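Solute-binding periplasmic protein of iron/siderophore ABC transporter (PDB 6B2Y) probably binds a chelated iron complex in the periplasm and delivers it to an ABC transporter for uptake into the cell. Local coordinates at residues R64-S70 / N332-Y338; V69-E73 / L183-A189; I134-S138 / F164-P168. Residues are numbered along the deposited sequence.

Interaction 1 of 3, residues R64-S70 / N332-Y338; sequences RLFYAVS and NYYNSPY
In this two-lobed periplasmic binding protein of the chelatase clan, the contact lies between the lobes, near the centre of the chain: a short helix following strand 58-60 of the parallel sheet meets the turn that follows strand 326-330 of the mixed sheet. Residues 66-70 are helical, with Ser70 N bonded to Phe66 O at 2.7 Å. Tyr67 (chi1 m) faces Ser336 with CA atoms 6.2 Å apart, and Ala68 faces Pro337 at 6.0 Å; 448 Å² is buried.

The second segment begins as 3-10 turn. Asn332 (chi1 m) offers OD1 to NH1 of Arg64 (m, t, m) at 3.1 Å, near the guanidinium plane, while Arg64 NH2 forms a salt bridge with Asp87. Tyr334 (chi1 p) places its OH 3.3 Å from Arg64 NH1. At Asn335 the chain opens to phi/psi -154/60, and its O approaches the edge of the Tyr67 ring, 4.3 Å from Tyr67 CD2; the hydroxyl of that tyrosine bonds to Asp92. A water donates to Arg64 O at 2.8 Å and makes weak bonds with Asn335 O and Ala68 N. Ser336 is extended; its OG accepts from Tyr338 N at 3.0 Å, forming an ST turn, and sits 3.7 Å from Tyr67 CB. Pro337 packs its CG 3.7 Å from Ala68 CB. Last comes Tyr338 (chi1 m), close to a bound sodium ion, with CE2 4.3 Å from Tyr67 CB. Tyr338 OH donates to Ser70 OG at 3.0 Å, and Ser70 OG in turn donates to Tyr67 O at 2.7 Å.

Interaction 2 of 3, residues V69-E73 / L183-A189; sequences VSLLE and LHREQQA
Leu72 is the bump here; the turn between helices 168-182 and 186-207, with the first turn of the latter, forms the hollow. Residues 69-70 continue helix 66-70, then the chain turns, Leu72 N bonding to Val69 O at 2.9 Å. The helix end thus packs on a helix-turn-helix junction beside strand 132-136. Leu72 CA lies 5.3 Å from Gln188 CA. Leu72 CD2 (rotamer m, t) is 3.5 Å from Ala189 N and 3.9 Å from Gln188 CB. Leu183 closes the hollow, its CD1 4.2 Å from both Leu72 CD1 and Val69 CG2. His184 turns the chain with phi/psi 59/47, and Arg185, the N-cap residue, sets its CB 3.9 Å from Leu72 CB.

On the polar side, a water donates to Leu72 O at 2.8 Å and weakly accepts from Arg185 NE. Glu73 OE2 makes a salt bridge with Arg185 NE at 3.5 Å, by charge alone since the oxygen is well out of the guanidinium plane; its stronger partner is Arg80. Leucine packing therefore dominates, with charge attraction and water bridging beside it.

Interaction 3 of 3, residues I134-S138 / F164-P168; sequences IFGLS and FRNSP
Hydrogen bonds from two side chains to backbone carbonyls dominate this surface contact, which buries 156 Å². Arg165, with chi1 and chi2 both t and chi3 p, reaches across so that NH2 donates to Leu137 O at 2.6 Å, the oxygen lying near the guanidinium plane; NH1 adds a weak bond to Leu137 O at 3.3 Å. Asn166 (chi1 m) donates ND2 to Ser138 O at 3.0 Å, and its OD1 weakly accepts from Arg165 NH2, also at 3.0 Å, which ties the two side chains together. One water joins in, donating to Leu137 O at 2.7 Å and accepting from Arg165 NH1 at 2.6 Å.

Packing is slight: Leu137 CB lies 3.8 Å from Asn166 ND2. The backbones stay apart, with the CA atoms of Leu137 and Asn166 separated by 7.7 Å. Strand 132-136 has just ended at Leu137, whereas residues 164-167 form a loop, Ser167 at the N-cap position before helix 168-182. This joins loops at the C-terminal ends of two neighbouring strands in a parallel alpha/beta sheet.

In the fold
Interactions 1 and 2 share Val69 and Ser70 and use successive parts of the same short helix and the turn after it; their centres are 13 Å apart. Leu71 bridges them, with CD2 3.6 Å from Tyr338 CE2 and CD1 3.7 Å from Pro337 CG. Interaction 3 lies about 10 Å from interaction 1, centre to centre, where Phe164 CE2 meets Ala68 CB at 3.6 Å. Toward interaction 2, Ile134 CD1 is 4.0 Å from both Val69 CG2 and Leu183 CD1. A bound sodium ion lies about 3 Å from the Tyr338 side chain. Interactions 1 and 3 lie toward the region between the lobes, where proteins of this family typically bind ligand; interaction 2 sits farther out.

Interaction 1 of 3, residues R64-S70 / N332-Y338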
loop_
_atom_site.group_PDB
_atom_site.type_symbol
_atom_site.label_atom_id
_atom_site.label_comp_id
_atom_site.label_asym_id
_atom_site.label_seq_id
_atom_site.Cartn_x
_atom_site.Cartn_y
_atom_site.Cartn_z
ATOM N N ARG A 64 4.944 -8.032 1.175
ATOM C CA ARG A 64 3.692 -7.299 1.262
ATOM C C ARG A 64 2.784 -7.537 0.057
ATOM O O ARG A 64 1.654 -7.047 0.049
ATOM C CB ARG A 64 3.993 -5.817 1.480
ATOM C CG ARG A 64 4.453 -5.555 2.942
ATOM C CD ARG A 64 5.045 -4.178 3.125
ATOM N NE ARG A 64 6.347 -4.060 2.477
ATOM C CZ ARG A 64 7.037 -2.925 2.389
ATOM N NH1 ARG A 64 6.550 -1.803 2.905
ATOM N NH2 ARG A 64 8.217 -2.911 1.785
ATOM N N LEU A 65 3.214 -8.332 -0.926
ATOM C CA LEU A 65 2.266 -8.815 -1.931
ATOM C C LEU A 65 1.216 -9.726 -1.319
ATOM O O LEU A 65 0.222 -10.050 -1.977
ATOM C CB LEU A 65 3.016 -9.526 -3.066
ATOM C CG LEU A 65 3.747 -8.514 -3.955
ATOM C CD1 LEU A 65 4.655 -9.184 -4.987
ATOM C CD2 LEU A 65 2.737 -7.564 -4.632
ATOM N N PHE A 66 1.400 -10.134 -0.061
ATOM C CA PHE A 66 0.358 -10.862 0.637
ATOM C C PHE A 66 -0.954 -10.090 0.665
ATOM O O PHE A 66 -2.027 -10.700 0.608
ATOM C CB PHE A 66 0.818 -11.182 2.060
ATOM C CG PHE A 66 -0.266 -11.762 2.924
ATOM C CD1 PHE A 66 -0.795 -13.010 2.645
ATOM C CD2 PHE A 66 -0.765 -11.051 4.006
ATOM C CE1 PHE A 66 -1.799 -13.545 3.431
ATOM C CE2 PHE A 66 -1.770 -11.584 4.793
ATOM C CZ PHE A 66 -2.286 -12.833 4.497
ATOM N N TYR A 67 -0.905 -8.754 0.742
ATOM C CA TYR A 67 -2.158 -7.998 0.738
ATOM C C TYR A 67 -2.974 -8.341 -0.500
ATOM O O TYR A 67 -4.178 -8.597 -0.411
ATOM C CB TYR A 67 -1.907 -6.491 0.779
ATOM C CG TYR A 67 -1.052 -5.988 1.909
ATOM C CD1 TYR A 67 -1.249 -6.405 3.233
ATOM C CD2 TYR A 67 -0.050 -5.051 1.659
ATOM C CE1 TYR A 67 -0.445 -5.909 4.260
ATOM C CE2 TYR A 67 0.753 -4.565 2.673
ATOM C CZ TYR A 67 0.547 -4.999 3.970
ATOM O OH TYR A 67 1.355 -4.487 4.953
ATOM N N ALA A 68 -2.328 -8.355 -1.665
ATOM C CA ALA A 68 -3.056 -8.627 -2.901
ATOM C C ALA A 68 -3.552 -10.061 -2.939
ATOM O O ALA A 68 -4.702 -10.320 -3.318
ATOM C CB ALA A 68 -2.170 -8.322 -4.111
ATOM N N VAL A 69 -2.714 -11.003 -2.507
ATOM C CA VAL A 69 -3.095 -12.410 -2.543
ATOM C C VAL A 69 -4.218 -12.689 -1.553
ATOM O O VAL A 69 -5.115 -13.494 -1.842
ATOM C CB VAL A 69 -1.849 -13.282 -2.293
ATOM C CG1 VAL A 69 -2.228 -14.752 -2.025
ATOM C CG2 VAL A 69 -0.916 -13.184 -3.473
ATOM N N SER A 70 -4.226 -11.997 -0.407
ATOM C CA SER A 70 -5.278 -12.201 0.591
ATOM C C SER A 70 -6.676 -11.952 0.025
ATOM O O SER A 70 -7.645 -12.579 0.483
ATOM C CB SER A 70 -5.040 -11.302 1.804
ATOM O OG SER A 70 -5.388 -9.944 1.534
ATOM N N ASN A 332 1.659 1.685 3.976
ATOM C CA ASN A 332 1.612 0.507 3.117
ATOM C C ASN A 332 0.541 0.588 2.044
ATOM O O ASN A 332 0.572 -0.240 1.118
ATOM C CB ASN A 332 1.430 -0.746 3.967
ATOM C CG ASN A 332 2.685 -1.090 4.744
ATOM O OD1 ASN A 332 3.789 -1.049 4.207
ATOM N ND2 ASN A 332 2.518 -1.414 6.026
ATOM N N TYR A 333 -0.377 1.564 2.109
ATOM C CA TYR A 333 -1.243 1.813 0.962
ATOM C C TYR A 333 -0.446 2.273 -0.263
ATOM O O TYR A 333 -1.014 2.355 -1.369
ATOM C CB TYR A 333 -2.335 2.852 1.301
ATOM C CG TYR A 333 -3.378 2.368 2.312
ATOM C CD1 TYR A 333 -3.968 1.115 2.208
ATOM C CD2 TYR A 333 -3.775 3.191 3.366
ATOM C CE1 TYR A 333 -4.923 0.690 3.145
ATOM C CE2 TYR A 333 -4.713 2.775 4.294
ATOM C CZ TYR A 333 -5.276 1.530 4.190
ATOM O OH TYR A 333 -6.214 1.142 5.134
ATOM N N TYR A 334 0.849 2.574 -0.107
ATOM C CA TYR A 334 1.652 2.961 -1.261
ATOM C C TYR A 334 1.979 1.777 -2.165
ATOM O O TYR A 334 2.508 1.978 -3.263
ATOM C CB TYR A 334 2.932 3.672 -0.779
ATOM C CG TYR A 334 4.101 2.765 -0.459
ATOM C CD1 TYR A 334 5.348 2.977 -1.041
ATOM C CD2 TYR A 334 3.960 1.695 0.413
ATOM C CE1 TYR A 334 6.415 2.139 -0.761
ATOM C CE2 TYR A 334 5.014 0.865 0.700
ATOM C CZ TYR A 334 6.239 1.091 0.114
ATOM O OH TYR A 334 7.300 0.258 0.404
ATOM N N ASN A 335 1.662 0.556 -1.739
ATOM C CA ASN A 335 1.914 -0.637 -2.553
ATOM C C ASN A 335 0.921 -1.730 -2.159
ATOM O O ASN A 335 1.291 -2.818 -1.712
ATOM C CB ASN A 335 3.357 -1.114 -2.381
ATOM C CG ASN A 335 3.748 -2.135 -3.420
ATOM O OD1 ASN A 335 3.053 -2.296 -4.423
ATOM N ND2 ASN A 335 4.862 -2.828 -3.193
ATOM N N SER A 336 -0.379 -1.452 -2.323
ATOM C CA SER A 336 -1.395 -2.432 -1.927
ATOM C C SER A 336 -2.691 -2.160 -2.662
ATOM O O SER A 336 -3.103 -0.999 -2.727
ATOM C CB SER A 336 -1.669 -2.379 -0.420
ATOM O OG SER A 336 -2.896 -3.049 -0.128
ATOM N N PRO A 337 -3.386 -3.184 -3.162
ATOM C CA PRO A 337 -4.698 -2.941 -3.784
ATOM C C PRO A 337 -5.770 -2.489 -2.796
ATOM O O PRO A 337 -6.875 -2.115 -3.236
ATOM C CB PRO A 337 -5.052 -4.292 -4.411
ATOM C CG PRO A 337 -4.255 -5.301 -3.578
ATOM C CD PRO A 337 -2.985 -4.603 -3.223
ATOM N N TYR A 338 -5.478 -2.469 -1.497
ATOM C CA TYR A 338 -6.396 -1.841 -0.554
ATOM C C TYR A 338 -6.393 -0.328 -0.681
ATOM O O TYR A 338 -7.126 0.345 0.049
ATOM C CB TYR A 338 -6.029 -2.171 0.901
ATOM C CG TYR A 338 -6.160 -3.589 1.413
ATOM C CD1 TYR A 338 -6.317 -3.817 2.778
ATOM C CD2 TYR A 338 -6.067 -4.697 0.575
ATOM C CE1 TYR A 338 -6.411 -5.097 3.281
ATOM C CE2 TYR A 338 -6.156 -5.985 1.070
ATOM C CZ TYR A 338 -6.316 -6.178 2.429
ATOM O OH TYR A 338 -6.396 -7.457 2.938
HETATM O O HOH W 1 0.096 -5.985 -1.961
#

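Interaction 2 of 3, residues V69-E73 / L183-A189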
loop_
_atom_site.group_PDB
_atom_site.type_symbol
_atom_site.label_atom_id
_atom_site.label_comp_id
_atom_site.label_asym_id
_atom_site.label_seq_id
_atom_site.Cartn_x
_atom_site.Cartn_y
_atom_site.Cartn_z
ATOM N N VAL A 69 -2.714 -11.003 -2.507
ATOM C CA VAL A 69 -3.095 -12.410 -2.543
ATOM C C VAL A 69 -4.218 -12.689 -1.553
ATOM O O VAL A 69 -5.115 -13.494 -1.842
ATOM C CB VAL A 69 -1.849 -13.282 -2.293
ATOM C CG1 VAL A 69 -2.228 -14.752 -2.025
ATOM C CG2 VAL A 69 -0.916 -13.184 -3.473
ATOM N N SER A 70 -4.226 -11.997 -0.407
ATOM C CA SER A 70 -5.278 -12.201 0.591
ATOM C C SER A 70 -6.676 -11.952 0.025
ATOM O O SER A 70 -7.645 -12.579 0.483
ATOM C CB SER A 70 -5.040 -11.302 1.804
ATOM O OG SER A 70 -5.388 -9.944 1.534
ATOM N N LEU A 71 -6.810 -11.048 -0.960
ATOM C CA LEU A 71 -8.124 -10.756 -1.529
ATOM C C LEU A 71 -8.688 -11.908 -2.347
ATOM O O LEU A 71 -9.884 -11.891 -2.665
ATOM C CB LEU A 71 -8.050 -9.502 -2.411
ATOM C CG LEU A 71 -7.654 -8.223 -1.664
ATOM C CD1 LEU A 71 -7.315 -7.113 -2.657
ATOM C CD2 LEU A 71 -8.748 -7.765 -0.701
ATOM N N LEU A 72 -7.871 -12.904 -2.695
ATOM C CA LEU A 72 -8.296 -14.003 -3.549
ATOM C C LEU A 72 -8.511 -15.298 -2.790
ATOM O O LEU A 72 -9.125 -16.224 -3.338
ATOM C CB LEU A 72 -7.259 -14.258 -4.654
ATOM C CG LEU A 72 -6.908 -13.038 -5.502
ATOM C CD1 LEU A 72 -5.821 -13.337 -6.545
ATOM C CD2 LEU A 72 -8.165 -12.464 -6.151
ATOM N N GLU A 73 -8.029 -15.380 -1.551
ATOM C CA GLU A 73 -7.897 -16.642 -0.831
ATOM C C GLU A 73 -9.029 -16.911 0.148
ATOM O O GLU A 73 -9.032 -17.974 0.782
ATOM C CB GLU A 73 -6.561 -16.662 -0.090
ATOM C CG GLU A 73 -5.379 -16.680 -1.041
ATOM C CD GLU A 73 -5.392 -17.886 -1.957
ATOM O OE1 GLU A 73 -4.674 -18.874 -1.651
ATOM O OE2 GLU A 73 -6.117 -17.843 -2.986
ATOM N N LEU A 183 -3.325 -17.303 -10.415
ATOM C CA LEU A 183 -3.545 -18.107 -9.219
ATOM C C LEU A 183 -4.864 -18.860 -9.260
ATOM O O LEU A 183 -5.256 -19.449 -8.247
ATOM C CB LEU A 183 -3.487 -17.229 -7.975
ATOM C CG LEU A 183 -2.198 -16.416 -7.878
ATOM C CD1 LEU A 183 -2.208 -15.508 -6.680
ATOM C CD2 LEU A 183 -1.008 -17.381 -7.830
ATOM N N HIS A 184 -5.561 -18.823 -10.401
ATOM C CA HIS A 184 -6.798 -19.569 -10.611
ATOM C C HIS A 184 -7.867 -19.173 -9.590
ATOM O O HIS A 184 -8.543 -20.011 -8.998
ATOM C CB HIS A 184 -6.518 -21.073 -10.602
ATOM C CG HIS A 184 -5.520 -21.484 -11.628
ATOM N ND1 HIS A 184 -5.756 -21.365 -12.983
ATOM C CD2 HIS A 184 -4.270 -21.991 -11.508
ATOM C CE1 HIS A 184 -4.702 -21.792 -13.651
ATOM N NE2 HIS A 184 -3.781 -22.165 -12.781
ATOM N N ARG A 185 -8.028 -17.867 -9.404
ATOM C CA ARG A 185 -9.097 -17.293 -8.587
ATOM C C ARG A 185 -9.776 -16.146 -9.340
ATOM O O ARG A 185 -9.934 -15.036 -8.827
ATOM C CB ARG A 185 -8.555 -16.813 -7.245
ATOM C CG ARG A 185 -7.928 -17.919 -6.406
ATOM C CD ARG A 185 -9.005 -18.819 -5.812
ATOM N NE ARG A 185 -8.448 -19.752 -4.832
ATOM C CZ ARG A 185 -7.845 -20.896 -5.148
ATOM N NH1 ARG A 185 -7.712 -21.240 -6.415
ATOM N NH2 ARG A 185 -7.364 -21.691 -4.194
ATOM N N GLU A 186 -10.208 -16.423 -10.570
ATOM C CA GLU A 186 -10.698 -15.356 -11.446
ATOM C C GLU A 186 -11.960 -14.690 -10.897
ATOM O O GLU A 186 -12.139 -13.475 -11.036
ATOM C CB GLU A 186 -10.962 -15.915 -12.844
ATOM C CG GLU A 186 -9.705 -16.246 -13.620
ATOM C CD GLU A 186 -9.253 -17.690 -13.474
ATOM O OE1 GLU A 186 -8.489 -18.127 -14.358
ATOM O OE2 GLU A 186 -9.648 -18.385 -12.490
ATOM N N GLN A 187 -12.870 -15.475 -10.308
ATOM C CA GLN A 187 -14.112 -14.899 -9.803
ATOM C C GLN A 187 -13.844 -13.969 -8.632
ATOM O O GLN A 187 -14.443 -12.890 -8.533
ATOM C CB GLN A 187 -15.081 -16.014 -9.391
ATOM C CG GLN A 187 -16.487 -15.508 -9.083
ATOM C CD GLN A 187 -17.102 -14.755 -10.252
ATOM O OE1 GLN A 187 -17.474 -15.353 -11.263
ATOM N NE2 GLN A 187 -17.209 -13.434 -10.120
ATOM N N GLN A 188 -12.933 -14.370 -7.736
ATOM C CA GLN A 188 -12.542 -13.503 -6.636
ATOM C C GLN A 188 -11.914 -12.212 -7.152
ATOM O O GLN A 188 -12.202 -11.131 -6.637
ATOM C CB GLN A 188 -11.577 -14.239 -5.706
ATOM C CG GLN A 188 -12.231 -15.336 -4.834
ATOM C CD GLN A 188 -12.500 -16.635 -5.595
ATOM O OE1 GLN A 188 -12.075 -16.813 -6.742
ATOM N NE2 GLN A 188 -13.220 -17.554 -4.947
ATOM N N ALA A 189 -11.069 -12.310 -8.177
ATOM C CA ALA A 189 -10.455 -11.111 -8.750
ATOM C C ALA A 189 -11.511 -10.179 -9.322
ATOM O O ALA A 189 -11.492 -8.967 -9.069
ATOM C CB ALA A 189 -9.438 -11.503 -9.821
HETATM O O HOH W 2 -10.536 -18.515 -2.679
HETATM O O HOH W 3 -8.849 -20.414 -1.349
#

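Interaction 3 of 3, residues I134-S138 / F164-P168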
loop_
_atom_site.group_PDB
_atom_site.type_symbol
_atom_site.label_atom_id
_atom_site.label_comp_id
_atom_site.label_asym_id
_atom_site.label_seq_id
_atom_site.Cartn_x
_atom_site.Cartn_y
_atom_site.Cartn_z
ATOM N N ILE A 134 5.667 -14.412 -7.238
ATOM C CA ILE A 134 5.116 -13.105 -7.602
ATOM C C ILE A 134 6.076 -12.026 -7.123
ATOM O O ILE A 134 6.547 -12.083 -5.980
ATOM C CB ILE A 134 3.717 -12.893 -6.991
ATOM C CG1 ILE A 134 2.798 -14.078 -7.319
ATOM C CG2 ILE A 134 3.124 -11.595 -7.481
ATOM C CD1 ILE A 134 1.546 -14.128 -6.470
ATOM N N PHE A 135 6.377 -11.060 -7.995
ATOM C CA PHE A 135 7.175 -9.892 -7.639
ATOM C C PHE A 135 6.487 -8.626 -8.118
ATOM O O PHE A 135 5.550 -8.665 -8.914
ATOM C CB PHE A 135 8.578 -9.932 -8.257
ATOM C CG PHE A 135 9.452 -11.010 -7.711
ATOM C CD1 PHE A 135 9.312 -12.319 -8.149
ATOM C CD2 PHE A 135 10.439 -10.712 -6.788
ATOM C CE1 PHE A 135 10.130 -13.314 -7.659
ATOM C CE2 PHE A 135 11.256 -11.704 -6.305
ATOM C CZ PHE A 135 11.105 -12.998 -6.739
ATOM N N GLY A 136 6.998 -7.486 -7.658
ATOM C CA GLY A 136 6.546 -6.193 -8.137
ATOM C C GLY A 136 7.500 -5.654 -9.187
ATOM O O GLY A 136 8.670 -6.024 -9.220
ATOM N N LEU A 137 6.973 -4.808 -10.078
ATOM C CA LEU A 137 7.823 -4.088 -11.017
ATOM C C LEU A 137 8.832 -3.241 -10.255
ATOM O O LEU A 137 8.561 -2.762 -9.149
ATOM C CB LEU A 137 6.989 -3.180 -11.914
ATOM C CG LEU A 137 6.105 -3.767 -12.995
ATOM C CD1 LEU A 137 5.510 -2.612 -13.785
ATOM C CD2 LEU A 137 6.902 -4.686 -13.890
ATOM N N SER A 138 10.009 -3.060 -10.849
ATOM C CA SER A 138 11.033 -2.222 -10.216
ATOM C C SER A 138 10.744 -0.733 -10.425
ATOM O O SER A 138 10.020 -0.351 -11.354
ATOM C CB SER A 138 12.424 -2.579 -10.757
ATOM O OG SER A 138 12.351 -2.956 -12.120
ATOM N N PHE A 164 1.455 -2.283 -7.930
ATOM C CA PHE A 164 0.590 -1.405 -7.145
ATOM C C PHE A 164 1.325 -0.159 -6.688
ATOM O O PHE A 164 0.752 0.654 -5.947
ATOM C CB PHE A 164 0.052 -2.139 -5.905
ATOM C CG PHE A 164 -0.658 -3.412 -6.222
ATOM C CD1 PHE A 164 -1.921 -3.384 -6.806
ATOM C CD2 PHE A 164 -0.053 -4.643 -5.953
ATOM C CE1 PHE A 164 -2.594 -4.549 -7.091
ATOM C CE2 PHE A 164 -0.713 -5.816 -6.240
ATOM C CZ PHE A 164 -1.982 -5.773 -6.817
ATOM N N ARG A 165 2.577 0.011 -7.107
ATOM C CA ARG A 165 3.473 1.012 -6.548
ATOM C C ARG A 165 3.806 2.123 -7.529
ATOM O O ARG A 165 3.752 3.302 -7.173
ATOM C CB ARG A 165 4.777 0.338 -6.085
ATOM C CG ARG A 165 5.549 1.167 -5.032
ATOM C CD ARG A 165 6.993 0.671 -4.860
ATOM N NE ARG A 165 7.642 0.616 -6.163
ATOM C CZ ARG A 165 8.119 -0.491 -6.718
ATOM N NH1 ARG A 165 8.060 -1.641 -6.052
ATOM N NH2 ARG A 165 8.673 -0.437 -7.926
ATOM N N ASN A 166 4.189 1.773 -8.758
ATOM C CA ASN A 166 4.623 2.788 -9.712
ATOM C C ASN A 166 3.448 3.631 -10.178
ATOM O O ASN A 166 3.453 4.865 -10.067
ATOM C CB ASN A 166 5.307 2.125 -10.908
ATOM C CG ASN A 166 6.587 1.420 -10.521
ATOM O OD1 ASN A 166 7.083 1.591 -9.415
ATOM N ND2 ASN A 166 7.145 0.633 -11.446
ATOM N N SER A 167 2.426 2.979 -10.720
ATOM C CA SER A 167 1.254 3.671 -11.248
ATOM C C SER A 167 0.001 2.950 -10.785
ATOM O O SER A 167 -0.632 2.219 -11.558
ATOM C CB SER A 167 1.329 3.735 -12.775
ATOM O OG SER A 167 2.660 4.080 -13.165
ATOM N N PRO A 168 -0.404 3.143 -9.527
ATOM C CA PRO A 168 -1.599 2.432 -9.043
ATOM C C PRO A 168 -2.878 2.840 -9.752
ATOM O O PRO A 168 -3.804 2.025 -9.827
ATOM C CB PRO A 168 -1.642 2.768 -7.541
ATOM C CG PRO A 168 -0.774 3.969 -7.365
ATOM C CD PRO A 168 0.263 3.914 -8.452
HETATM O O HOH W 4 9.128 -3.887 -6.754
#